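RRNA adenine N-6-methyltransferase (Saccharopolyspora erythraea, PDB 6NVM) dimethylates N6 of a specific adenine in 23S rRNA, using S-adenosyl-L-methionine, and so lowers ribosome affinity for macrolide, lincosamide and streptogramin B antibiotics. Local coordinates at residues A[63-68]-A[215-220]. Numbering follows the deposited sequence. Where two conformers were deposited one is given.
Sequences AETAEL and IMRLRR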
# COMPACT_ATOMS: atom_id res chain seq x y z
N ALA A 63 12.32 -9.44 0.15
CA ALA A 63 12.36 -10.02 -1.19
C ALA A 63 11.34 -11.15 -1.34
O ALA A 63 10.67 -11.25 -2.37
CB ALA A 63 13.78 -10.53 -1.49
N GLU A 64 11.21 -11.99 -0.31
CA GLU A 64 10.22 -13.06 -0.35
C GLU A 64 8.79 -12.51 -0.30
O GLU A 64 7.88 -13.08 -0.93
CB GLU A 64 10.47 -14.03 0.80
CG GLU A 64 11.82 -14.75 0.69
CD GLU A 64 12.29 -15.37 2.00
OE1 GLU A 64 11.80 -14.95 3.07
OE2 GLU A 64 13.16 -16.26 1.95
N THR A 65 8.58 -11.41 0.42
CA THR A 65 7.25 -10.81 0.51
C THR A 65 6.75 -10.30 -0.83
O THR A 65 5.54 -10.23 -1.07
CB THR A 65 7.27 -9.67 1.53
OG1 THR A 65 7.52 -10.19 2.84
CG2 THR A 65 5.95 -8.90 1.55
N ALA A 66 7.67 -9.90 -1.72
CA ALA A 66 7.27 -9.24 -2.95
C ALA A 66 6.59 -10.18 -3.94
O ALA A 66 6.07 -9.70 -4.95
CB ALA A 66 8.48 -8.57 -3.59
N GLU A 67 6.61 -11.48 -3.69
CA GLU A 67 5.95 -12.47 -4.55
C GLU A 67 6.43 -12.33 -5.99
O GLU A 67 5.65 -12.13 -6.93
CB GLU A 67 4.43 -12.33 -4.44
CG GLU A 67 3.94 -12.60 -3.02
CD GLU A 67 2.44 -12.56 -2.87
OE1 GLU A 67 1.78 -11.72 -3.53
OE2 GLU A 67 1.91 -13.37 -2.06
N LEU A 68 7.74 -12.48 -6.15
CA LEU A 68 8.39 -12.30 -7.44
C LEU A 68 8.46 -13.61 -8.20
O LEU A 68 8.33 -14.70 -7.63
CB LEU A 68 9.79 -11.73 -7.24
CG LEU A 68 9.86 -10.43 -6.42
CD1 LEU A 68 11.31 -10.04 -6.21
CD2 LEU A 68 9.08 -9.32 -7.11
N ILE A 215 7.23 -3.58 7.44
CA ILE A 215 6.99 -4.00 6.06
C ILE A 215 5.49 -4.10 5.88
O ILE A 215 4.80 -4.78 6.65
CB ILE A 215 7.67 -5.34 5.75
CG1 ILE A 215 9.17 -5.26 6.01
CG2 ILE A 215 7.40 -5.73 4.30
CD1 ILE A 215 9.86 -6.60 6.03
N MET A 216 4.98 -3.43 4.85
CA MET A 216 3.58 -3.55 4.46
C MET A 216 3.53 -3.84 2.97
O MET A 216 4.46 -3.53 2.21
CB MET A 216 2.79 -2.27 4.78
CG MET A 216 3.26 -1.02 4.05
SD MET A 216 2.21 0.42 4.38
CE MET A 216 0.67 -0.10 3.65
N ARG A 217 2.42 -4.45 2.54
CA ARG A 217 2.26 -4.86 1.16
C ARG A 217 0.87 -4.52 0.66
O ARG A 217 -0.12 -4.71 1.37
CB ARG A 217 2.51 -6.37 1.01
CG ARG A 217 2.32 -6.93 -0.40
CD ARG A 217 2.76 -8.39 -0.47
NE ARG A 217 2.08 -9.20 0.54
CZ ARG A 217 2.43 -10.44 0.87
NH1 ARG A 217 3.46 -11.03 0.28
NH2 ARG A 217 1.75 -11.09 1.80
N LEU A 218 0.80 -3.98 -0.55
CA LEU A 218 -0.44 -3.87 -1.31
C LEU A 218 -0.46 -4.95 -2.38
O LEU A 218 0.55 -5.21 -3.03
CB LEU A 218 -0.55 -2.50 -1.99
CG LEU A 218 -0.34 -1.24 -1.15
CD1 LEU A 218 -0.58 -0.00 -2.01
CD2 LEU A 218 -1.26 -1.25 0.04
N ARG A 219 -1.62 -5.58 -2.56
CA ARG A 219 -1.83 -6.52 -3.66
C ARG A 219 -3.03 -6.04 -4.45
O ARG A 219 -4.12 -5.90 -3.89
CB ARG A 219 -2.06 -7.95 -3.16
CG ARG A 219 -1.04 -8.43 -2.13
CD ARG A 219 -1.26 -9.89 -1.73
NE ARG A 219 -0.90 -10.79 -2.82
CZ ARG A 219 -1.75 -11.30 -3.71
NH1 ARG A 219 -3.04 -11.02 -3.64
NH2 ARG A 219 -1.29 -12.08 -4.67
N ARG A 220 -2.83 -5.79 -5.74
CA ARG A 220 -3.95 -5.48 -6.62
C ARG A 220 -4.73 -6.75 -6.90
O ARG A 220 -4.17 -7.72 -7.42
CB ARG A 220 -3.46 -4.84 -7.92
CG ARG A 220 -4.59 -4.21 -8.73
CD ARG A 220 -4.06 -3.51 -9.96
NE ARG A 220 -3.64 -4.48 -10.97
CZ ARG A 220 -4.47 -5.15 -11.76
NH1 ARG A 220 -5.79 -4.97 -11.66
NH2 ARG A 220 -3.99 -6.01 -12.65
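R217 reaches across from strand 213-220 to the C-terminal part of helix 56-65, where R217 NH1 hydrogen-bonds the backbone O of T65 at 2.6 Å. CG of the arginine lies anti to the backbone N, and the chain then bends at chi3 before the guanidinium meets T65. The carbonyl oxygen lies at the edge of the guanidinium, in its plane, and NH1 in turn approaches one of its lone pairs; the hydrogen bond is somewhat bent, with an N-H...O angle of 145°. T65 CG2 lies over one face of the R217 guanidinium, 3.5 Å from R217 NH1, while OG1 turns back to the carbonyl O of R61 in its own helix. Two residues earlier in the strand, I215 CG2 is 4.4 Å from T65 CG2.

E67, with positive phi, is the first residue to leave the helical conformation, and its extended side chain reaches the two arginines. It crosses each at about a right angle, but the two links differ. With R219 the salt bridge is direct: E67 OE1 takes the N-H of R219 NE on its syn side at 2.9 Å, nearly straight at 165°, and lies in the guanidinium plane, while NH2 adds a weak bond to the same oxygen. The carboxylate plane stands 84° from that guanidinium. With R217 the link is long and purely electrostatic, E67 OE2 to R217 NH1 at 3.7 Å, the oxygen lying well out of the guanidinium plane. One carboxylate thus probably helps balance two neighbouring positive charges, which E195 and E193 on strand 192-200 also pair with, at R217 and R219 respectively.

In this Rossmann-like methyltransferase fold, the contact joins the C-terminal part of helix 56-65 and the turn after it to strand 213-220, which runs antiparallel to strands 159-167 and 192-200 and lies between them; T163 and V197 of those strands also touch T65.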